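Local structure of ARO (armadillo repeats only protein) (Plasmodium falciparum Santa Lucia, 5EWP) at residues A[11-16]-A[37-42]. The protein probably acts as an armadillo-repeat binding scaffold in the translocation of rhoptries to the apical pole of the parasite and their attachment there. Residues are numbered along the deposited sequence; the frame is centred on the assembly and turned at random.
Sequences FTSNDI and STCEIE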
loop_
_atom_site.group_PDB
_atom_site.type_symbol
_atom_site.label_atom_id
_atom_site.label_comp_id
_atom_site.label_asym_id
_atom_site.label_seq_id
_atom_site.Cartn_x
_atom_site.Cartn_y
_atom_site.Cartn_z
ATOM N N PHE A 11 7.228 -38.160 0.105
ATOM C CA PHE A 11 8.173 -37.274 -0.564
ATOM C C PHE A 11 7.397 -36.080 -1.090
ATOM O O PHE A 11 6.252 -36.223 -1.526
ATOM C CB PHE A 11 8.888 -37.974 -1.728
ATOM C CG PHE A 11 9.952 -38.947 -1.301
ATOM C CD1 PHE A 11 11.242 -38.512 -1.046
ATOM C CD2 PHE A 11 9.672 -40.300 -1.197
ATOM C CE1 PHE A 11 12.223 -39.399 -0.667
ATOM C CE2 PHE A 11 10.650 -41.194 -0.822
ATOM C CZ PHE A 11 11.925 -40.751 -0.552
ATOM N N THR A 12 7.996 -34.899 -1.049
ATOM C CA THR A 12 7.283 -33.720 -1.529
ATOM C C THR A 12 8.206 -32.771 -2.282
ATOM O O THR A 12 9.407 -33.003 -2.361
ATOM C CB THR A 12 6.591 -32.974 -0.380
ATOM O OG1 THR A 12 5.877 -31.852 -0.902
ATOM C CG2 THR A 12 7.595 -32.527 0.669
ATOM N N SER A 13 7.641 -31.717 -2.856
ATOM C CA SER A 13 8.445 -30.764 -3.595
ATOM C C SER A 13 9.539 -30.154 -2.735
ATOM O O SER A 13 9.341 -29.901 -1.548
ATOM C CB SER A 13 7.565 -29.648 -4.154
ATOM O OG SER A 13 8.336 -28.480 -4.421
ATOM N N ASN A 14 10.695 -29.922 -3.349
ATOM C CA ASN A 14 11.794 -29.246 -2.694
ATOM C C ASN A 14 11.333 -27.909 -2.126
ATOM O O ASN A 14 11.748 -27.517 -1.037
ATOM C CB ASN A 14 12.943 -29.009 -3.673
ATOM C CG ASN A 14 14.207 -28.553 -2.984
ATOM O OD1 ASN A 14 14.604 -29.113 -1.964
ATOM N ND2 ASN A 14 14.830 -27.511 -3.518
ATOM N N ASP A 15 10.478 -27.217 -2.874
ATOM C CA ASP A 15 10.033 -25.877 -2.462
ATOM C C ASP A 15 9.205 -25.942 -1.178
ATOM O O ASP A 15 9.273 -25.041 -0.334
ATOM C CB ASP A 15 9.233 -25.203 -3.579
ATOM C CG ASP A 15 10.110 -24.764 -4.728
ATOM O OD1 ASP A 15 11.338 -24.951 -4.632
ATOM O OD2 ASP A 15 9.581 -24.205 -5.710
ATOM N N ILE A 16 8.425 -27.010 -1.028
ATOM C CA ILE A 16 7.649 -27.191 0.189
ATOM C C ILE A 16 8.576 -27.458 1.370
ATOM O O ILE A 16 8.371 -26.930 2.459
ATOM C CB ILE A 16 6.623 -28.333 0.045
ATOM C CG1 ILE A 16 5.516 -27.912 -0.926
ATOM C CG2 ILE A 16 6.039 -28.712 1.408
ATOM C CD1 ILE A 16 4.454 -28.974 -1.154
ATOM N N SER A 37 8.526 -19.217 -6.365
ATOM C CA SER A 37 8.025 -20.581 -6.484
ATOM C C SER A 37 6.594 -20.614 -6.995
ATOM O O SER A 37 5.742 -19.887 -6.502
ATOM C CB SER A 37 8.088 -21.319 -5.149
ATOM O OG SER A 37 7.501 -22.602 -5.311
ATOM N N THR A 38 6.347 -21.453 -7.997
ATOM C CA THR A 38 5.005 -21.664 -8.523
ATOM C C THR A 38 4.415 -22.984 -8.021
ATOM O O THR A 38 3.378 -23.438 -8.507
ATOM C CB THR A 38 5.003 -21.649 -10.067
ATOM O OG1 THR A 38 5.780 -22.748 -10.554
ATOM C CG2 THR A 38 5.602 -20.345 -10.571
ATOM N N CYS A 39 5.079 -23.598 -7.043
ATOM C CA CYS A 39 4.607 -24.857 -6.472
ATOM C C CYS A 39 3.223 -24.679 -5.827
ATOM O O CYS A 39 3.066 -23.877 -4.906
ATOM C CB CYS A 39 5.630 -25.375 -5.450
ATOM S SG CYS A 39 5.205 -26.920 -4.697
ATOM N N GLU A 40 2.217 -25.393 -6.332
ATOM C CA GLU A 40 0.849 -25.249 -5.834
ATOM C C GLU A 40 0.742 -25.772 -4.409
ATOM O O GLU A 40 1.423 -26.730 -4.041
ATOM C CB GLU A 40 -0.144 -25.971 -6.763
ATOM C CG GLU A 40 -0.297 -25.264 -8.113
ATOM C CD GLU A 40 -1.293 -25.935 -9.053
ATOM O OE1 GLU A 40 -1.888 -26.963 -8.666
ATOM O OE2 GLU A 40 -1.471 -25.418 -10.184
ATOM N N ILE A 41 -0.090 -25.129 -3.596
ATOM C CA ILE A 41 -0.390 -25.652 -2.268
ATOM C C ILE A 41 -1.876 -25.977 -2.161
ATOM O O ILE A 41 -2.671 -25.576 -3.014
ATOM C CB ILE A 41 0.011 -24.673 -1.151
ATOM C CG1 ILE A 41 -0.755 -23.355 -1.276
ATOM C CG2 ILE A 41 1.506 -24.390 -1.209
ATOM C CD1 ILE A 41 -0.373 -22.322 -0.215
ATOM N N GLU A 42 -2.245 -26.702 -1.110
ATOM C CA GLU A 42 -3.640 -27.065 -0.895
ATOM C C GLU A 42 -4.421 -25.844 -0.413
ATOM O O GLU A 42 -3.829 -24.874 0.070
ATOM C CB GLU A 42 -3.750 -28.208 0.114
#
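An N-capped helix start meets an ST turn at the N-terminal end of this armadillo-type helical array: residues 11-16 open helix 14-25, and residues 37-42 lie in the loop that follows helix 28-34. S13 is the N-cap. Its OG, anti to the backbone N (chi1 158°), reaches forward to accept a hydrogen bond from D15 N, with D15 N to S13 OG at 2.9 Å and a bent N-H...O angle of 137°. S37 OG is likewise anti to its own backbone N and accepts from the amide two residues on, C39 N to S37 OG measuring 3.1 Å. The same hydroxyl, accepting from C39 N, donates to the carboxylate of D15, S37 OG to D15 OD2 at 2.7 Å. The hydroxyl comes from above the carboxylate plane, 32° out of it. Placed in the first turn, the D15 carboxylate would probably also be favoured by the positive end of the helix dipole, and R18 offers the other oxygen, OD1, a long, weak ion pair. Next to this hydrogen bond, C39 turns its sulphur, anti to its backbone N, against the helix start. SG lies 3.9 Å from I16 CG1, an apolar touch, while C39 CB lies 4.1 Å from D15 CB. The loop is also tied by backbone hydrogen bonds, C39 with I58 and I41 with K56, and S37, C39 and I41 touch I58 of helix 58-70, so the loop is held between the start of helix 14-25 and helix 58-70. The sulphur also sits beside the capping side chain, with C39 SG 3.5 Å from S13 OG and 3.6 Å from S13 CB.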